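Transcription factor TAU subunit SFC1 (Schizosaccharomyces pombe, PDB 4BJI) serves, as part of the tauA domain of TFIIIC, to bind boxA promoter DNA of tRNA and similar genes, helping to recruit RNA polymerase III. Local coordinates at residues F128-R138 with K185-P195. Residues are numbered along the deposited sequence; the frame is centred on the assembly and turned at random. Where two conformers were deposited one is given.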
loop_
_atom_site.group_PDB
_atom_site.type_symbol
_atom_site.label_atom_id
_atom_site.label_comp_id
_atom_site.label_asym_id
_atom_site.label_seq_id
_atom_site.Cartn_x
_atom_site.Cartn_y
_atom_site.Cartn_z
ATOM N N PHE A 128 -4.795 -7.370 5.777
ATOM C CA PHE A 128 -3.912 -8.235 6.543
ATOM C C PHE A 128 -4.565 -8.507 7.883
ATOM O O PHE A 128 -4.589 -7.612 8.746
ATOM C CB PHE A 128 -2.530 -7.597 6.764
ATOM C CG PHE A 128 -1.503 -8.578 7.289
ATOM C CD1 PHE A 128 -1.466 -8.950 8.625
ATOM C CD2 PHE A 128 -0.579 -9.148 6.411
ATOM C CE1 PHE A 128 -0.564 -9.867 9.049
ATOM C CE2 PHE A 128 0.338 -10.049 6.856
ATOM C CZ PHE A 128 0.342 -10.392 8.181
ATOM N N ASP A 129 -5.106 -9.715 8.046
ATOM C CA ASP A 129 -5.801 -10.081 9.308
ATOM C C ASP A 129 -5.012 -11.060 10.169
ATOM O O ASP A 129 -5.394 -11.341 11.313
ATOM C CB ASP A 129 -7.235 -10.564 9.070
ATOM C CG ASP A 129 -7.302 -11.885 8.349
ATOM O OD1 ASP A 129 -6.244 -12.470 8.029
ATOM O OD2 ASP A 129 -8.474 -12.295 8.051
ATOM N N GLY A 130 -3.914 -11.582 9.645
ATOM C CA GLY A 130 -3.112 -12.538 10.395
ATOM C C GLY A 130 -3.635 -13.934 10.439
ATOM O O GLY A 130 -3.042 -14.779 11.130
ATOM N N LYS A 131 -4.738 -14.217 9.754
ATOM C CA LYS A 131 -5.348 -15.529 9.891
ATOM C C LYS A 131 -5.945 -16.114 8.648
ATOM O O LYS A 131 -6.157 -17.346 8.580
ATOM C CB LYS A 131 -6.388 -15.537 11.013
ATOM C CG LYS A 131 -7.476 -14.527 10.899
ATOM C CD LYS A 131 -8.413 -14.665 12.109
ATOM C CE LYS A 131 -9.575 -13.703 12.058
ATOM N NZ LYS A 131 -10.475 -13.950 13.234
ATOM N N THR A 132 -6.247 -15.318 7.649
ATOM C CA THR A 132 -6.811 -15.895 6.431
ATOM C C THR A 132 -5.705 -16.621 5.614
ATOM O O THR A 132 -4.646 -16.080 5.319
ATOM C CB THR A 132 -7.597 -14.837 5.631
ATOM O OG1 THR A 132 -8.702 -14.369 6.423
ATOM C CG2 THR A 132 -8.160 -15.482 4.382
ATOM N N LEU A 133 -5.945 -17.905 5.305
ATOM C CA LEU A 133 -4.922 -18.732 4.656
ATOM C C LEU A 133 -4.726 -18.408 3.168
ATOM O O LEU A 133 -5.620 -17.901 2.504
ATOM C CB LEU A 133 -5.287 -20.208 4.794
ATOM C CG LEU A 133 -5.479 -20.715 6.224
ATOM C CD1 LEU A 133 -5.912 -22.202 6.170
ATOM C CD2 LEU A 133 -4.236 -20.521 7.080
ATOM N N PHE A 134 -3.537 -18.729 2.667
ATOM C CA PHE A 134 -3.236 -18.632 1.248
ATOM C C PHE A 134 -3.471 -17.252 0.646
ATOM O O PHE A 134 -4.078 -17.107 -0.418
ATOM C CB PHE A 134 -4.068 -19.679 0.468
ATOM C CG PHE A 134 -3.996 -21.065 1.053
ATOM C CD1 PHE A 134 -2.783 -21.712 1.188
ATOM C CD2 PHE A 134 -5.149 -21.727 1.460
ATOM C CE1 PHE A 134 -2.701 -22.980 1.719
ATOM C CE2 PHE A 134 -5.073 -23.015 1.995
ATOM C CZ PHE A 134 -3.848 -23.630 2.126
ATOM N N PRO A 135 -2.987 -16.213 1.329
ATOM C CA PRO A 135 -3.091 -14.901 0.709
ATOM C C PRO A 135 -2.227 -14.825 -0.546
ATOM O O PRO A 135 -1.129 -15.363 -0.562
ATOM C CB PRO A 135 -2.586 -13.959 1.810
ATOM C CG PRO A 135 -1.643 -14.763 2.598
ATOM C CD PRO A 135 -2.267 -16.168 2.605
ATOM N N THR A 136 -2.730 -14.168 -1.575
ATOM C CA THR A 136 -1.974 -13.975 -2.800
ATOM C C THR A 136 -1.341 -12.579 -2.879
ATOM O O THR A 136 -0.432 -12.347 -3.666
ATOM C CB THR A 136 -2.876 -14.135 -4.027
ATOM O OG1 THR A 136 -3.857 -13.085 -4.047
ATOM C CG2 THR A 136 -3.577 -15.496 -4.020
ATOM N N ASN A 137 -1.785 -11.655 -2.038
ATOM C CA ASN A 137 -1.257 -10.306 -2.048
ATOM C C ASN A 137 0.106 -10.250 -1.390
ATOM O O ASN A 137 0.341 -10.936 -0.388
ATOM C CB ASN A 137 -2.223 -9.428 -1.263
ATOM C CG ASN A 137 -1.917 -7.981 -1.391
ATOM O OD1 ASN A 137 -1.463 -7.514 -2.459
ATOM N ND2 ASN A 137 -2.138 -7.244 -0.304
ATOM N N ARG A 138 1.000 -9.425 -1.938
ATOM C CA ARG A 138 2.313 -9.287 -1.311
ATOM C C ARG A 138 2.647 -7.857 -0.938
ATOM O O ARG A 138 3.730 -7.604 -0.444
ATOM C CB ARG A 138 3.417 -9.852 -2.201
ATOM C CG ARG A 138 3.312 -11.386 -2.400
ATOM C CD ARG A 138 3.702 -12.172 -1.119
ATOM N NE ARG A 138 3.631 -13.624 -1.330
ATOM C CZ ARG A 138 2.545 -14.360 -1.112
ATOM N NH1 ARG A 138 1.429 -13.791 -0.666
ATOM N NH2 ARG A 138 2.570 -15.666 -1.349
ATOM N N LYS A 185 4.070 -14.247 10.000
ATOM C CA LYS A 185 2.693 -14.735 9.855
ATOM C C LYS A 185 2.457 -15.172 8.406
ATOM O O LYS A 185 1.872 -16.251 8.156
ATOM C CB LYS A 185 1.693 -13.693 10.328
ATOM C CG LYS A 185 1.705 -13.449 11.820
ATOM C CD LYS A 185 0.411 -12.849 12.315
ATOM C CE LYS A 185 0.439 -12.630 13.824
ATOM N NZ LYS A 185 -0.868 -12.299 14.326
ATOM N N LEU A 186 2.906 -14.384 7.434
ATOM C CA LEU A 186 2.749 -14.806 6.038
ATOM C C LEU A 186 3.420 -16.152 5.720
ATOM O O LEU A 186 2.862 -16.963 4.959
ATOM C CB LEU A 186 3.303 -13.723 5.114
ATOM C CG LEU A 186 2.437 -12.485 5.009
ATOM C CD1 LEU A 186 3.214 -11.409 4.262
ATOM C CD2 LEU A 186 1.133 -12.784 4.289
ATOM N N PHE A 187 4.601 -16.398 6.279
ATOM C CA PHE A 187 5.310 -17.669 6.013
ATOM C C PHE A 187 4.334 -18.811 6.233
ATOM O O PHE A 187 4.296 -19.808 5.487
ATOM C CB PHE A 187 6.442 -17.934 7.008
ATOM C CG PHE A 187 7.698 -17.135 6.800
ATOM C CD1 PHE A 187 8.161 -16.801 5.540
ATOM C CD2 PHE A 187 8.449 -16.764 7.907
ATOM C CE1 PHE A 187 9.353 -16.080 5.395
ATOM C CE2 PHE A 187 9.629 -16.046 7.770
ATOM C CZ PHE A 187 10.082 -15.707 6.511
ATOM N N ALA A 188 3.575 -18.694 7.316
ATOM C CA ALA A 188 2.683 -19.758 7.740
ATOM C C ALA A 188 1.409 -19.765 6.918
ATOM O O ALA A 188 0.998 -20.801 6.412
ATOM C CB ALA A 188 2.339 -19.615 9.216
ATOM N N LEU A 189 0.795 -18.604 6.786
ATOM C CA LEU A 189 -0.473 -18.492 6.074
ATOM C C LEU A 189 -0.351 -19.017 4.629
ATOM O O LEU A 189 -1.266 -19.670 4.135
ATOM C CB LEU A 189 -0.972 -17.036 6.087
ATOM C CG LEU A 189 -1.249 -16.483 7.513
ATOM C CD1 LEU A 189 -1.450 -15.000 7.454
ATOM C CD2 LEU A 189 -2.482 -17.194 8.151
ATOM N N ILE A 190 0.761 -18.710 3.955
ATOM C CA ILE A 190 0.906 -19.150 2.564
ATOM C C ILE A 190 1.088 -20.669 2.487
ATOM O O ILE A 190 0.830 -21.265 1.431
ATOM C CB ILE A 190 2.050 -18.417 1.815
ATOM C CG1 ILE A 190 3.402 -18.795 2.400
ATOM C CG2 ILE A 190 1.831 -16.905 1.838
ATOM C CD1 ILE A 190 4.561 -18.121 1.673
ATOM N N GLU A 191 1.508 -21.293 3.591
ATOM C CA GLU A 191 1.633 -22.767 3.662
ATOM C C GLU A 191 0.347 -23.454 4.128
ATOM O O GLU A 191 0.301 -24.681 4.237
ATOM C CB GLU A 191 2.753 -23.168 4.630
ATOM C CG GLU A 191 4.166 -22.853 4.146
ATOM C CD GLU A 191 4.503 -23.542 2.840
ATOM O OE1 GLU A 191 4.070 -24.700 2.647
ATOM O OE2 GLU A 191 5.194 -22.921 2.003
ATOM N N GLY A 192 -0.695 -22.676 4.397
ATOM C CA GLY A 192 -1.937 -23.215 4.919
ATOM C C GLY A 192 -1.939 -23.512 6.408
ATOM O O GLY A 192 -2.755 -24.312 6.886
ATOM N N GLU A 193 -1.055 -22.837 7.146
ATOM C CA GLU A 193 -0.954 -22.990 8.603
ATOM C C GLU A 193 -1.265 -21.704 9.372
ATOM O O GLU A 193 -0.945 -20.604 8.922
ATOM C CB GLU A 193 0.456 -23.473 8.976
ATOM C CG GLU A 193 0.758 -24.805 8.296
ATOM C CD GLU A 193 2.164 -25.318 8.513
ATOM O OE1 GLU A 193 3.049 -24.540 8.928
ATOM O OE2 GLU A 193 2.374 -26.523 8.250
HETATM N N MSE A 194 -1.868 -21.846 10.546
HETATM C CA MSE A 194 -2.048 -20.713 11.438
HETATM C C MSE A 194 -0.716 -20.374 12.087
HETATM O O MSE A 194 0.036 -21.269 12.503
HETATM C CB MSE A 194 -3.091 -21.021 12.511
HETATM C CG MSE A 194 -4.513 -20.960 11.998
HETATM SE SE MSE A 194 -4.968 -19.148 11.394
HETATM C CE MSE A 194 -4.647 -18.223 13.019
ATOM N N PRO A 195 -0.399 -19.085 12.157
ATOM C CA PRO A 195 0.847 -18.683 12.818
ATOM C C PRO A 195 0.842 -19.151 14.261
ATOM O O PRO A 195 -0.210 -19.190 14.890
ATOM C CB PRO A 195 0.840 -17.145 12.720
ATOM C CG PRO A 195 -0.075 -16.848 11.583
ATOM C CD PRO A 195 -1.094 -17.952 11.529
HETATM O O HOH W 1 -2.340 -14.778 13.712
#
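Leu189, in the last turn of helix 172-189, packs against Pro135 and Leu133 of the loop 128-138, and its carbonyl oxygen, already an acceptor within the Schellman motif at the end of the helix, also takes a bond from that loop of the DNA-binding domain. Followed outward, its CB rests on Pro135 CD at 3.8 Å, the two side chains crossing at about a right angle. CG, turned anti to the carbonyl carbon and beside the backbone N (chi1 -62°), comes near the carbonyl oxygen of Thr132, and there the chain forks: CD1 reaches the carbonyl carbon of Gly130, whereas CD2 lies 3.7 Å from the carbonyl carbon of Lys131 and also touches Leu133 CD2. Phe134 N donates to Leu189 O over 2.9 Å, nearly straight at 168° but from above the carbonyl plane, while Gly192 N, in the inner bond of the Schellman motif, reaches that oxygen from the opposite face; Glu193 N to Ala188 O is the outer bond. One turn earlier in the helix, Leu186 CG meets the edge of the Phe128 ring. Lys185 NZ, salt-bridged to Asp147, also binds a water that donates to Gly130 O. Beyond the helix, Phe134 CE1 lies 3.3 Å from Gly192 CA.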